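Local coordinates for glutamine synthetase (Helicobacter pylori, PDB 5ZLI), which belongs to the type I beta glutamine synthetase family and forms a twelve-subunit assembly whose chains each combine a beta-grasp domain with a catalytic domain, at residues A324-Y329 with H424-S429; A320-S325 with Y378-A383; P79-Y84 with V95-D100. All coordinates share one frame; numbering follows the deposited sequence.

Interaction 1 of 3, residues A324-Y329 with H424-S429; sequences ASTNSY and HTLRRS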
ATOM      1  N   ALA B 324      -2.055 -32.600 -36.103  1.00 35.72           N
ATOM      2  CA  ALA B 324      -2.498 -33.620 -35.166  1.00 31.96           C
ATOM      3  C   ALA B 324      -3.059 -33.038 -33.872  1.00 33.67           C
ATOM      4  O   ALA B 324      -3.269 -33.783 -32.903  1.00 36.63           O
ATOM      5  CB  ALA B 324      -1.348 -34.589 -34.884  1.00 33.96           C
ATOM      6  N   SER B 325      -3.293 -31.729 -33.830  1.00 31.44           N
ATOM      7  CA  SER B 325      -3.964 -31.087 -32.711  1.00 29.57           C
ATOM      8  C   SER B 325      -5.099 -30.252 -33.255  1.00 28.06           C
ATOM      9  O   SER B 325      -5.090 -29.823 -34.407  1.00 29.99           O
ATOM     10  CB  SER B 325      -3.043 -30.176 -31.920  1.00 28.30           C
ATOM     11  OG  SER B 325      -2.591 -29.138 -32.747  1.00 21.64           O
ATOM     12  N   THR B 326      -6.082 -30.016 -32.413  1.00 22.55           N
ATOM     13  CA  THR B 326      -7.109 -29.081 -32.817  1.00 28.91           C
ATOM     14  C   THR B 326      -6.540 -27.682 -33.030  1.00 26.09           C
ATOM     15  O   THR B 326      -7.094 -26.879 -33.797  1.00 21.52           O
ATOM     16  CB  THR B 326      -8.196 -29.128 -31.787  1.00 32.55           C
ATOM     17  OG1 THR B 326      -7.553 -29.095 -30.506  1.00 35.95           O
ATOM     18  CG2 THR B 326      -8.956 -30.408 -31.971  1.00 31.05           C
ATOM     19  N   ASN B 327      -5.450 -27.364 -32.351  1.00 29.14           N
ATOM     20  CA  ASN B 327      -4.863 -26.059 -32.560  1.00 26.00           C
ATOM     21  C   ASN B 327      -4.341 -25.923 -33.987  1.00 27.22           C
ATOM     22  O   ASN B 327      -4.243 -24.810 -34.519  1.00 29.79           O
ATOM     23  CB  ASN B 327      -3.744 -25.829 -31.570  1.00 19.84           C
ATOM     24  CG  ASN B 327      -3.361 -24.420 -31.522  1.00 21.97           C
ATOM     25  OD1 ASN B 327      -2.244 -24.034 -31.875  1.00 24.03           O
ATOM     26  ND2 ASN B 327      -4.299 -23.599 -31.081  1.00 24.47           N
ATOM     27  N   SER B 328      -3.992 -27.035 -34.620  1.00 23.13           N
ATOM     28  CA  SER B 328      -3.599 -26.978 -36.023  1.00 26.60           C
ATOM     29  C   SER B 328      -4.653 -26.303 -36.875  1.00 28.06           C
ATOM     30  O   SER B 328      -4.333 -25.508 -37.762  1.00 31.28           O
ATOM     31  CB  SER B 328      -3.331 -28.374 -36.539  1.00 26.52           C
ATOM     32  OG  SER B 328      -2.280 -28.923 -35.787  1.00 26.74           O
ATOM     33  N   TYR B 329      -5.908 -26.518 -36.548  1.00 32.96           N
ATOM     34  CA  TYR B 329      -6.985 -26.074 -37.402  1.00 30.15           C
ATOM     35  C   TYR B 329      -7.381 -24.628 -37.162  1.00 30.84           C
ATOM     36  O   TYR B 329      -8.106 -24.071 -37.978  1.00 36.89           O
ATOM     37  CB  TYR B 329      -8.167 -27.010 -37.219  1.00 27.73           C
ATOM     38  CG  TYR B 329      -7.787 -28.378 -37.654  1.00 30.99           C
ATOM     39  CD1 TYR B 329      -8.013 -28.802 -38.966  1.00 33.76           C
ATOM     40  CD2 TYR B 329      -7.121 -29.231 -36.791  1.00 33.71           C
ATOM     41  CE1 TYR B 329      -7.624 -30.062 -39.385  1.00 31.72           C
ATOM     42  CE2 TYR B 329      -6.730 -30.503 -37.198  1.00 31.38           C
ATOM     43  CZ  TYR B 329      -6.989 -30.910 -38.490  1.00 30.33           C
ATOM     44  OH  TYR B 329      -6.598 -32.168 -38.875  1.00 35.62           O
ATOM     45  N   HIS B 424     -11.620 -29.104 -41.640  1.00 38.28           N
ATOM     46  CA  HIS B 424     -11.673 -27.975 -40.730  1.00 39.35           C
ATOM     47  C   HIS B 424     -11.372 -28.340 -39.292  1.00 37.92           C
ATOM     48  O   HIS B 424     -10.921 -27.486 -38.526  1.00 42.04           O
ATOM     49  CB  HIS B 424     -13.049 -27.342 -40.761  1.00 38.21           C
ATOM     50  CG  HIS B 424     -13.351 -26.611 -42.016  1.00 39.23           C
ATOM     51  ND1 HIS B 424     -14.232 -27.096 -42.957  1.00 50.21           N
ATOM     52  CD2 HIS B 424     -12.989 -25.378 -42.432  1.00 41.25           C
ATOM     53  CE1 HIS B 424     -14.347 -26.218 -43.937  1.00 53.92           C
ATOM     54  NE2 HIS B 424     -13.609 -25.162 -43.638  1.00 51.87           N
ATOM     55  N   THR B 425     -11.620 -29.567 -38.895  1.00 27.22           N
ATOM     56  CA  THR B 425     -11.338 -29.979 -37.546  1.00 29.16           C
ATOM     57  C   THR B 425     -10.533 -31.264 -37.593  1.00 31.01           C
ATOM     58  O   THR B 425     -10.556 -31.994 -38.591  1.00 29.41           O
ATOM     59  CB  THR B 425     -12.652 -30.159 -36.754  1.00 31.74           C
ATOM     60  OG1 THR B 425     -13.545 -31.022 -37.475  1.00 31.08           O
ATOM     61  CG2 THR B 425     -13.324 -28.850 -36.501  1.00 31.06           C
ATOM     62  N   LEU B 426      -9.846 -31.536 -36.480  1.00 24.91           N
ATOM     63  CA  LEU B 426      -9.165 -32.813 -36.304  1.00 27.89           C
ATOM     64  C   LEU B 426     -10.143 -33.984 -36.285  1.00 34.30           C
ATOM     65  O   LEU B 426      -9.784 -35.106 -36.680  1.00 34.41           O
ATOM     66  CB  LEU B 426      -8.361 -32.790 -35.012  1.00 30.69           C
ATOM     67  CG  LEU B 426      -7.664 -34.075 -34.612  1.00 23.84           C
ATOM     68  CD1 LEU B 426      -6.742 -34.524 -35.706  1.00 29.43           C
ATOM     69  CD2 LEU B 426      -6.938 -33.786 -33.308  1.00 27.35           C
ATOM     70  N   ARG B 427     -11.372 -33.758 -35.808  1.00 29.96           N
ATOM     71  CA  ARG B 427     -12.349 -34.836 -35.789  1.00 31.68           C
ATOM     72  C   ARG B 427     -12.657 -35.294 -37.209  1.00 39.47           C
ATOM     73  O   ARG B 427     -12.681 -36.499 -37.490  1.00 44.42           O
ATOM     74  CB  ARG B 427     -13.632 -34.387 -35.092  1.00 34.97           C
ATOM     75  CG  ARG B 427     -14.827 -35.304 -35.367  1.00 38.98           C
ATOM     76  CD  ARG B 427     -16.022 -34.844 -34.603  1.00 37.09           C
ATOM     77  NE  ARG B 427     -15.976 -35.317 -33.238  1.00 45.04           N
ATOM     78  CZ  ARG B 427     -16.538 -36.440 -32.844  1.00 52.13           C
ATOM     79  NH1 ARG B 427     -17.180 -37.184 -33.728  1.00 57.80           N
ATOM     80  NH2 ARG B 427     -16.460 -36.812 -31.580  1.00 49.46           N
ATOM     81  N   ARG B 428     -12.878 -34.344 -38.133  1.00 33.18           N
ATOM     82  CA  ARG B 428     -13.149 -34.768 -39.495  1.00 34.10           C
ATOM     83  C   ARG B 428     -11.899 -35.393 -40.107  1.00 38.23           C
ATOM     84  O   ARG B 428     -12.011 -36.406 -40.800  1.00 31.67           O
ATOM     85  CB  ARG B 428     -13.707 -33.599 -40.322  1.00 30.73           C
ATOM     86  CG  ARG B 428     -14.878 -34.013 -41.252  1.00 31.13           C
ATOM     87  CD  ARG B 428     -15.575 -32.825 -41.901  1.00 41.99           C
ATOM     88  NE  ARG B 428     -14.655 -31.923 -42.605  1.00 47.49           N
ATOM     89  CZ  ARG B 428     -15.017 -30.749 -43.112  1.00 40.77           C
ATOM     90  NH1 ARG B 428     -14.144 -29.974 -43.746  1.00 24.53           N
ATOM     91  NH2 ARG B 428     -16.272 -30.356 -42.965  1.00 44.69           N
ATOM     92  N   SER B 429     -10.705 -34.868 -39.776  1.00 36.22           N
ATOM     93  CA  SER B 429      -9.454 -35.436 -40.273  1.00 29.17           C
ATOM     94  C   SER B 429      -9.263 -36.877 -39.829  1.00 34.72           C
ATOM     95  O   SER B 429      -8.801 -37.715 -40.610  1.00 30.99           O
ATOM     96  CB  SER B 429      -8.284 -34.611 -39.773  1.00 27.73           C
ATOM     97  OG  SER B 429      -8.267 -33.381 -40.434  1.00 35.80           O
TER
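Tyr-329 lays its ring against the first turn of helix 426-434, whose N-cap is Thr-425, in the helical part of the glutamine synthetase catalytic domain. The dense half of the contact is gathered round this ring. Its chi1 of -63° puts CG beside the backbone N. One face of the ring meets the start of the helix: Thr-425 C stands 3.5 Å above the plane, over the centre, while Leu-426 N is offset toward the rim. Leu-426 CB meets Tyr-329 CE2 at 3.6 Å and, at 3.9 Å, CG2 of Thr-326, and the side chains of Thr-326 and Leu-426 cross at about a right angle. CD2 of Leu-426 packs near Ala-324 O, and Val-463 of helix 448-466 also touches this leucine.

The side chains of His-424 and Thr-425 lie on the looser side: both residues are partly exposed and their CB atoms point away from 324-329, although their backbone packs on the ring. There Thr-425 OG1 caps the helix by accepting from Arg-428 N at 3.5 Å, a weak bond though fairly straight. Arg-428 NH2 forms a salt bridge with Glu-431 of the second subunit, so this side of the helix start takes part in the subunit interface.

The phenol end, by contrast, is buried: Tyr-329 OH and Ser-429 OG are hydrogen-bonded at 2.6 Å, either able to be the donor, and Asn-323 O is a probable second partner of the same OH.

Interaction 2 of 3, residues A320-S325 with Y378-A383; sequences AFTNAS and YLAFAA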
ATOM      1  N   ALA B 320      -4.515 -35.853 -40.252  1.00 33.10           N
ATOM      2  CA  ALA B 320      -4.488 -36.479 -38.930  1.00 29.74           C
ATOM      3  C   ALA B 320      -3.074 -36.772 -38.407  1.00 31.35           C
ATOM      4  O   ALA B 320      -2.891 -36.929 -37.194  1.00 27.18           O
ATOM      5  CB  ALA B 320      -5.327 -37.753 -38.959  1.00 32.46           C
ATOM      6  N   PHE B 321      -2.073 -36.897 -39.271  1.00 30.28           N
ATOM      7  CA  PHE B 321      -0.747 -37.075 -38.714  1.00 29.02           C
ATOM      8  C   PHE B 321       0.112 -35.837 -38.810  1.00 32.08           C
ATOM      9  O   PHE B 321       1.017 -35.667 -37.977  1.00 28.48           O
ATOM     10  CB  PHE B 321      -0.017 -38.223 -39.402  1.00 35.60           C
ATOM     11  CG  PHE B 321      -0.742 -39.517 -39.330  1.00 34.37           C
ATOM     12  CD1 PHE B 321      -0.657 -40.299 -38.200  1.00 35.79           C
ATOM     13  CD2 PHE B 321      -1.483 -39.972 -40.407  1.00 40.62           C
ATOM     14  CE1 PHE B 321      -1.320 -41.514 -38.125  1.00 37.13           C
ATOM     15  CE2 PHE B 321      -2.153 -41.192 -40.343  1.00 39.99           C
ATOM     16  CZ  PHE B 321      -2.060 -41.965 -39.206  1.00 36.46           C
ATOM     17  N   THR B 322      -0.156 -34.978 -39.807  1.00 36.01           N
ATOM     18  CA  THR B 322       0.611 -33.757 -40.019  1.00 34.92           C
ATOM     19  C   THR B 322       0.034 -32.564 -39.284  1.00 33.76           C
ATOM     20  O   THR B 322       0.761 -31.589 -39.048  1.00 33.19           O
ATOM     21  CB  THR B 322       0.681 -33.399 -41.507  1.00 31.14           C
ATOM     22  OG1 THR B 322      -0.638 -33.378 -42.053  1.00 32.15           O
ATOM     23  CG2 THR B 322       1.516 -34.415 -42.238  1.00 31.17           C
ATOM     24  N   ASN B 323      -1.267 -32.608 -38.970  1.00 36.47           N
ATOM     25  CA  ASN B 323      -2.000 -31.534 -38.278  1.00 32.10           C
ATOM     26  C   ASN B 323      -2.791 -32.203 -37.155  1.00 34.09           C
ATOM     27  O   ASN B 323      -4.022 -32.316 -37.214  1.00 28.54           O
ATOM     28  CB  ASN B 323      -2.886 -30.785 -39.257  1.00 26.31           C
ATOM     29  CG  ASN B 323      -2.079 -30.192 -40.375  1.00 32.90           C
ATOM     30  OD1 ASN B 323      -1.693 -30.894 -41.318  1.00 29.71           O
ATOM     31  ND2 ASN B 323      -1.785 -28.896 -40.272  1.00 37.13           N
ATOM     32  N   ALA B 324      -2.055 -32.600 -36.103  1.00 35.72           N
ATOM     33  CA  ALA B 324      -2.498 -33.620 -35.166  1.00 31.96           C
ATOM     34  C   ALA B 324      -3.059 -33.038 -33.872  1.00 33.67           C
ATOM     35  O   ALA B 324      -3.269 -33.783 -32.903  1.00 36.63           O
ATOM     36  CB  ALA B 324      -1.348 -34.589 -34.884  1.00 33.96           C
ATOM     37  N   SER B 325      -3.293 -31.729 -33.830  1.00 31.44           N
ATOM     38  CA  SER B 325      -3.964 -31.087 -32.711  1.00 29.57           C
ATOM     39  C   SER B 325      -5.099 -30.252 -33.255  1.00 28.06           C
ATOM     40  O   SER B 325      -5.090 -29.823 -34.407  1.00 29.99           O
ATOM     41  CB  SER B 325      -3.043 -30.176 -31.920  1.00 28.30           C
ATOM     42  OG  SER B 325      -2.591 -29.138 -32.747  1.00 21.64           O
ATOM     43  N   TYR B 378       8.073 -38.151 -36.834  1.00 27.30           N
ATOM     44  CA  TYR B 378       8.221 -39.499 -37.364  1.00 28.47           C
ATOM     45  C   TYR B 378       6.965 -39.922 -38.115  1.00 28.58           C
ATOM     46  O   TYR B 378       7.009 -40.231 -39.315  1.00 28.52           O
ATOM     47  CB  TYR B 378       8.558 -40.456 -36.227  1.00 26.69           C
ATOM     48  CG  TYR B 378       9.826 -40.053 -35.537  1.00 27.10           C
ATOM     49  CD1 TYR B 378      11.057 -40.272 -36.145  1.00 26.29           C
ATOM     50  CD2 TYR B 378       9.803 -39.460 -34.281  1.00 25.82           C
ATOM     51  CE1 TYR B 378      12.237 -39.901 -35.535  1.00 23.23           C
ATOM     52  CE2 TYR B 378      10.982 -39.097 -33.662  1.00 31.92           C
ATOM     53  CZ  TYR B 378      12.196 -39.323 -34.306  1.00 25.38           C
ATOM     54  OH  TYR B 378      13.354 -38.952 -33.709  1.00 22.96           O
ATOM     55  N   LEU B 379       5.821 -39.866 -37.429  1.00 30.58           N
ATOM     56  CA  LEU B 379       4.557 -40.268 -38.029  1.00 27.94           C
ATOM     57  C   LEU B 379       4.242 -39.389 -39.228  1.00 24.20           C
ATOM     58  O   LEU B 379       3.945 -39.901 -40.310  1.00 26.25           O
ATOM     59  CB  LEU B 379       3.434 -40.196 -36.977  1.00 33.32           C
ATOM     60  CG  LEU B 379       3.545 -40.993 -35.644  1.00 27.40           C
ATOM     61  CD1 LEU B 379       2.248 -40.953 -34.877  1.00 27.38           C
ATOM     62  CD2 LEU B 379       3.963 -42.446 -35.817  1.00 26.35           C
ATOM     63  N   ALA B 380       4.410 -38.072 -39.087  1.00 23.14           N
ATOM     64  CA  ALA B 380       4.162 -37.160 -40.202  1.00 27.33           C
ATOM     65  C   ALA B 380       5.002 -37.547 -41.427  1.00 37.94           C
ATOM     66  O   ALA B 380       4.465 -37.769 -42.528  1.00 33.95           O
ATOM     67  CB  ALA B 380       4.441 -35.711 -39.789  1.00 23.81           C
ATOM     68  N   PHE B 381       6.327 -37.629 -41.263  1.00 30.69           N
ATOM     69  CA  PHE B 381       7.170 -37.959 -42.408  1.00 31.47           C
ATOM     70  C   PHE B 381       6.825 -39.337 -42.952  1.00 33.72           C
ATOM     71  O   PHE B 381       6.609 -39.504 -44.163  1.00 35.11           O
ATOM     72  CB  PHE B 381       8.642 -37.888 -42.024  1.00 31.64           C
ATOM     73  CG  PHE B 381       9.083 -36.536 -41.617  1.00 29.61           C
ATOM     74  CD1 PHE B 381       8.321 -35.424 -41.928  1.00 28.83           C
ATOM     75  CD2 PHE B 381      10.247 -36.365 -40.908  1.00 31.35           C
ATOM     76  CE1 PHE B 381       8.722 -34.189 -41.555  1.00 24.46           C
ATOM     77  CE2 PHE B 381      10.651 -35.120 -40.526  1.00 31.11           C
ATOM     78  CZ  PHE B 381       9.889 -34.033 -40.853  1.00 30.98           C
ATOM     79  N   ALA B 382       6.744 -40.332 -42.061  1.00 27.61           N
ATOM     80  CA  ALA B 382       6.360 -41.676 -42.471  1.00 28.46           C
ATOM     81  C   ALA B 382       5.096 -41.646 -43.309  1.00 29.63           C
ATOM     82  O   ALA B 382       5.039 -42.243 -44.383  1.00 33.22           O
ATOM     83  CB  ALA B 382       6.182 -42.570 -41.253  1.00 29.19           C
ATOM     84  N   ALA B 383       4.047 -40.999 -42.809  1.00 34.10           N
ATOM     85  CA  ALA B 383       2.777 -40.951 -43.543  1.00 41.78           C
ATOM     86  C   ALA B 383       2.873 -40.166 -44.866  1.00 37.06           C
ATOM     87  O   ALA B 383       2.294 -40.567 -45.879  1.00 33.99           O
ATOM     88  CB  ALA B 383       1.687 -40.379 -42.635  1.00 35.47           C
TER
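Helix 315-322 brings its last turn up to helix 377-393 so closely that the CA atoms of Thr-322 and Ala-380 are 4.9 Å apart, just before Asn-323 leaves helical geometry. The approach is consistent with the small side chains of Ala-380 and Ala-383 on the second helix. The methyl of Ala-380 sits where the two backbones come nearest: its CB lies 3.9 Å from Phe-321 O and 4.0 Å from Thr-322 CG2. Thr-322 has CG2 anti to its carbonyl carbon and beside its backbone N, leaving the methyl branch to make the contact. OG1 of the same residue is engaged within its own helix, hydrogen-bonded to Leu-318 O.

Phe-321 covers the next part of helix 377-393. CG is anti to the carbonyl carbon (chi1 -57°), and the two ortho carbons divide the work. CD2 rests on the methyl of Ala-383 at 3.9 Å, with CG only slightly farther from it, while CD1 meets CB of Leu-379 at 4.3 Å. Leu-379 and Ala-383 are one helical turn apart, joined by the backbone bond from Ala-383 N to Leu-379 O, so the inner part of the ring spans one turn of the partner helix. Elsewhere the ring belongs to an aromatic cluster, meeting Phe-446 edge-to-face and Tyr-454 with planes about 35° apart, and Met-433 of helix 426-434 also touches it.

Every residue that touches here is buried, and the two segments exchange no hydrogen bond or ion pair. The junction therefore depends on van der Waals contact and the burial of apolar surface, with the alanine methyls at the surface where the two helices meet inside the catalytic domain.

Interaction 3 of 3, residues P79-Y84 with V95-D100; sequences PDLVRY and VVVFCD
An antiparallel pairing inside the beta-grasp domain joins the end of strand 74-81 to strand 94-103, with Pro-79 facing Cys-99 in a non-hydrogen-bonded pair. The backbone bond next to it runs from Asp-80 N to Phe-98 O, 2.8 Å long and reasonably straight at 157°. The same oxygen receives a CA-H...O contact from Pro-79 CA at 3.2 Å. On the face carrying Pro-79 and Cys-99, the proline CB packs on SG at 3.8 Å.

Beyond the paired part the chain makes an inverse gamma turn centred on Leu-81 and rounds a corner at Val-82 and Arg-83. Val-97 keeps contact with it: CG2, anti to its own backbone N, touches CD2 of Leu-81 at 3.5 Å. Phe-98 points its ring edge at the corner, with Arg-83 O near the ring plane 3.7 Å from CE2. Past the turn, Tyr-84 CD1 reaches Val-95 CG2 at 4.2 Å. Asp-80 OD2 forms salt bridges with Arg-115 and Lys-119, and Lys-119 also pairs with Asp-100 OD2.

Leu-81 packs on helix 9-20. Strand 94-103 is also bonded, in parallel, to strand 26-32. This parallel pairing at the middle of a mixed sheet, flanked by antiparallel strands, is a typical feature of the beta-grasp fold.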
ATOM      1  N   PRO B  79      18.826 -48.407 -27.875  1.00 46.62           N
ATOM      2  CA  PRO B  79      19.569 -47.228 -28.317  1.00 44.27           C
ATOM      3  C   PRO B  79      20.035 -47.392 -29.755  1.00 39.97           C
ATOM      4  O   PRO B  79      20.431 -48.480 -30.176  1.00 35.89           O
ATOM      5  CB  PRO B  79      20.748 -47.168 -27.340  1.00 43.46           C
ATOM      6  CG  PRO B  79      20.347 -48.047 -26.172  1.00 41.50           C
ATOM      7  CD  PRO B  79      19.511 -49.119 -26.779  1.00 43.18           C
ATOM      8  N   ASP B  80      19.918 -46.314 -30.531  1.00 46.64           N
ATOM      9  CA  ASP B  80      20.523 -46.223 -31.859  1.00 50.18           C
ATOM     10  C   ASP B  80      21.720 -45.275 -31.750  1.00 49.28           C
ATOM     11  O   ASP B  80      21.571 -44.111 -31.357  1.00 45.22           O
ATOM     12  CB  ASP B  80      19.512 -45.766 -32.917  1.00 39.51           C
ATOM     13  CG  ASP B  80      20.028 -45.957 -34.350  1.00 44.70           C
ATOM     14  OD1 ASP B  80      21.191 -46.388 -34.527  1.00 52.61           O
ATOM     15  OD2 ASP B  80      19.259 -45.724 -35.309  1.00 44.14           O
ATOM     16  N   LEU B  81      22.906 -45.773 -32.077  1.00 45.57           N
ATOM     17  CA  LEU B  81      24.097 -44.968 -31.855  1.00 41.54           C
ATOM     18  C   LEU B  81      24.440 -44.174 -33.109  1.00 42.66           C
ATOM     19  O   LEU B  81      25.533 -44.256 -33.659  1.00 48.30           O
ATOM     20  CB  LEU B  81      25.251 -45.842 -31.397  1.00 37.06           C
ATOM     21  CG  LEU B  81      24.912 -46.369 -30.004  1.00 44.55           C
ATOM     22  CD1 LEU B  81      25.930 -47.381 -29.474  1.00 48.47           C
ATOM     23  CD2 LEU B  81      24.741 -45.202 -29.064  1.00 48.38           C
ATOM     24  N   VAL B  82      23.463 -43.368 -33.532  1.00 44.67           N
ATOM     25  CA  VAL B  82      23.656 -42.396 -34.598  1.00 44.39           C
ATOM     26  C   VAL B  82      23.119 -41.065 -34.106  1.00 42.96           C
ATOM     27  O   VAL B  82      22.141 -41.006 -33.351  1.00 39.87           O
ATOM     28  CB  VAL B  82      22.972 -42.793 -35.926  1.00 40.96           C
ATOM     29  CG1 VAL B  82      23.624 -44.044 -36.509  1.00 41.24           C
ATOM     30  CG2 VAL B  82      21.473 -42.978 -35.719  1.00 45.41           C
ATOM     31  N   ARG B  83      23.775 -39.991 -34.546  1.00 43.18           N
ATOM     32  CA  ARG B  83      23.389 -38.613 -34.262  1.00 39.07           C
ATOM     33  C   ARG B  83      23.310 -38.324 -32.766  1.00 39.95           C
ATOM     34  O   ARG B  83      22.627 -37.375 -32.348  1.00 36.42           O
ATOM     35  CB  ARG B  83      22.075 -38.253 -34.959  1.00 32.77           C
ATOM     36  CG  ARG B  83      22.251 -38.230 -36.466  1.00 39.53           C
ATOM     37  CD  ARG B  83      20.973 -37.889 -37.174  1.00 42.02           C
ATOM     38  NE  ARG B  83      20.001 -38.954 -36.986  1.00 35.82           N
ATOM     39  CZ  ARG B  83      20.035 -40.113 -37.624  1.00 37.91           C
ATOM     40  NH1 ARG B  83      21.007 -40.386 -38.501  1.00 33.20           N
ATOM     41  NH2 ARG B  83      19.095 -41.007 -37.369  1.00 35.95           N
ATOM     42  N   TYR B  84      23.995 -39.119 -31.946  1.00 31.75           N
ATOM     43  CA  TYR B  84      24.110 -38.768 -30.542  1.00 35.83           C
ATOM     44  C   TYR B  84      24.869 -37.445 -30.410  1.00 36.19           C
ATOM     45  O   TYR B  84      25.438 -36.926 -31.373  1.00 40.70           O
ATOM     46  CB  TYR B  84      24.765 -39.897 -29.727  1.00 31.03           C
ATOM     47  CG  TYR B  84      26.100 -40.425 -30.203  1.00 31.13           C
ATOM     48  CD1 TYR B  84      27.263 -39.707 -30.002  1.00 33.73           C
ATOM     49  CD2 TYR B  84      26.204 -41.684 -30.785  1.00 40.03           C
ATOM     50  CE1 TYR B  84      28.490 -40.193 -30.406  1.00 46.32           C
ATOM     51  CE2 TYR B  84      27.444 -42.191 -31.205  1.00 41.18           C
ATOM     52  CZ  TYR B  84      28.583 -41.430 -31.003  1.00 46.47           C
ATOM     53  OH  TYR B  84      29.821 -41.873 -31.381  1.00 41.64           O
ATOM     54  N   VAL B  95      25.596 -37.167 -22.614  1.00 36.17           N
ATOM     55  CA  VAL B  95      25.460 -37.391 -24.043  1.00 39.43           C
ATOM     56  C   VAL B  95      24.072 -37.947 -24.291  1.00 33.22           C
ATOM     57  O   VAL B  95      23.644 -38.902 -23.638  1.00 31.72           O
ATOM     58  CB  VAL B  95      26.562 -38.300 -24.613  1.00 35.31           C
ATOM     59  CG1 VAL B  95      26.636 -39.614 -23.866  1.00 35.42           C
ATOM     60  CG2 VAL B  95      26.333 -38.502 -26.100  1.00 30.99           C
ATOM     61  N   VAL B  96      23.405 -37.386 -25.222  1.00 29.29           N
ATOM     62  CA  VAL B  96      22.069 -37.835 -25.547  1.00 35.31           C
ATOM     63  C   VAL B  96      22.187 -38.855 -26.660  1.00 42.27           C
ATOM     64  O   VAL B  96      23.014 -38.716 -27.569  1.00 45.02           O
ATOM     65  CB  VAL B  96      21.166 -36.652 -25.941  1.00 36.08           C
ATOM     66  CG1 VAL B  96      19.782 -37.133 -26.322  1.00 30.89           C
ATOM     67  CG2 VAL B  96      21.071 -35.647 -24.797  1.00 35.52           C
ATOM     68  N   VAL B  97      21.407 -39.922 -26.552  1.00 36.79           N
ATOM     69  CA  VAL B  97      21.413 -40.985 -27.542  1.00 37.72           C
ATOM     70  C   VAL B  97      19.972 -41.382 -27.809  1.00 40.34           C
ATOM     71  O   VAL B  97      19.156 -41.433 -26.884  1.00 39.75           O
ATOM     72  CB  VAL B  97      22.263 -42.182 -27.093  1.00 38.28           C
ATOM     73  CG1 VAL B  97      21.983 -42.456 -25.654  1.00 42.95           C
ATOM     74  CG2 VAL B  97      21.994 -43.407 -27.994  1.00 41.76           C
ATOM     75  N   PHE B  98      19.640 -41.539 -29.091  1.00 37.48           N
ATOM     76  CA  PHE B  98      18.298 -41.913 -29.506  1.00 40.18           C
ATOM     77  C   PHE B  98      17.995 -43.377 -29.192  1.00 40.94           C
ATOM     78  O   PHE B  98      18.890 -44.193 -28.981  1.00 38.06           O
ATOM     79  CB  PHE B  98      18.095 -41.654 -31.001  1.00 37.97           C
ATOM     80  CG  PHE B  98      17.998 -40.200 -31.373  1.00 39.30           C
ATOM     81  CD1 PHE B  98      16.755 -39.559 -31.368  1.00 32.63           C
ATOM     82  CD2 PHE B  98      19.127 -39.474 -31.761  1.00 42.75           C
ATOM     83  CE1 PHE B  98      16.638 -38.222 -31.741  1.00 31.44           C
ATOM     84  CE2 PHE B  98      19.023 -38.120 -32.128  1.00 32.71           C
ATOM     85  CZ  PHE B  98      17.776 -37.503 -32.116  1.00 37.43           C
ATOM     86  N   CYS B  99      16.698 -43.683 -29.117  1.00 45.90           N
ATOM     87  CA  CYS B  99      16.233 -45.034 -28.843  1.00 43.44           C
ATOM     88  C   CYS B  99      14.908 -45.312 -29.548  1.00 39.07           C
ATOM     89  O   CYS B  99      14.143 -44.400 -29.868  1.00 42.71           O
ATOM     90  CB  CYS B  99      16.097 -45.269 -27.335  1.00 39.21           C
ATOM     91  SG  CYS B  99      17.663 -45.072 -26.440  1.00 46.63           S
ATOM     92  N   ASP B 100      14.676 -46.584 -29.837  1.00 43.60           N
ATOM     93  CA  ASP B 100      13.362 -47.110 -30.184  1.00 37.68           C
ATOM     94  C   ASP B 100      12.891 -48.063 -29.102  1.00 37.69           C
ATOM     95  O   ASP B 100      13.680 -48.575 -28.309  1.00 42.91           O
ATOM     96  CB  ASP B 100      13.359 -47.814 -31.538  1.00 39.48           C
ATOM     97  CG  ASP B 100      13.679 -46.863 -32.684  1.00 45.57           C
ATOM     98  OD1 ASP B 100      12.865 -45.935 -32.904  1.00 35.50           O
ATOM     99  OD2 ASP B 100      14.731 -47.036 -33.359  1.00 44.26           O
TER

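How the interactions relate
From the N terminus, interaction 3 comes first: the chain leaves 79-84 and is back at 95-100 after ten residues, a short local closure within the beta-grasp domain. The other two lie in the catalytic domain and start from overlapping segments, 320-325 and 324-329, which share Ala-324 and Ser-325. Interaction 2 closes at 378-383, interaction 1 only at 424-429, so their loops overlap and this part of the chain is held by helices 377-393 and 426-434. These two contacts touch, their centres 12 Å apart. Tyr-378 OH packs on Phe-98 CE1, linking interaction 2 to interaction 3 across the two domains, whereas interactions 1 and 3 stay about 18 Å apart at their nearest atoms.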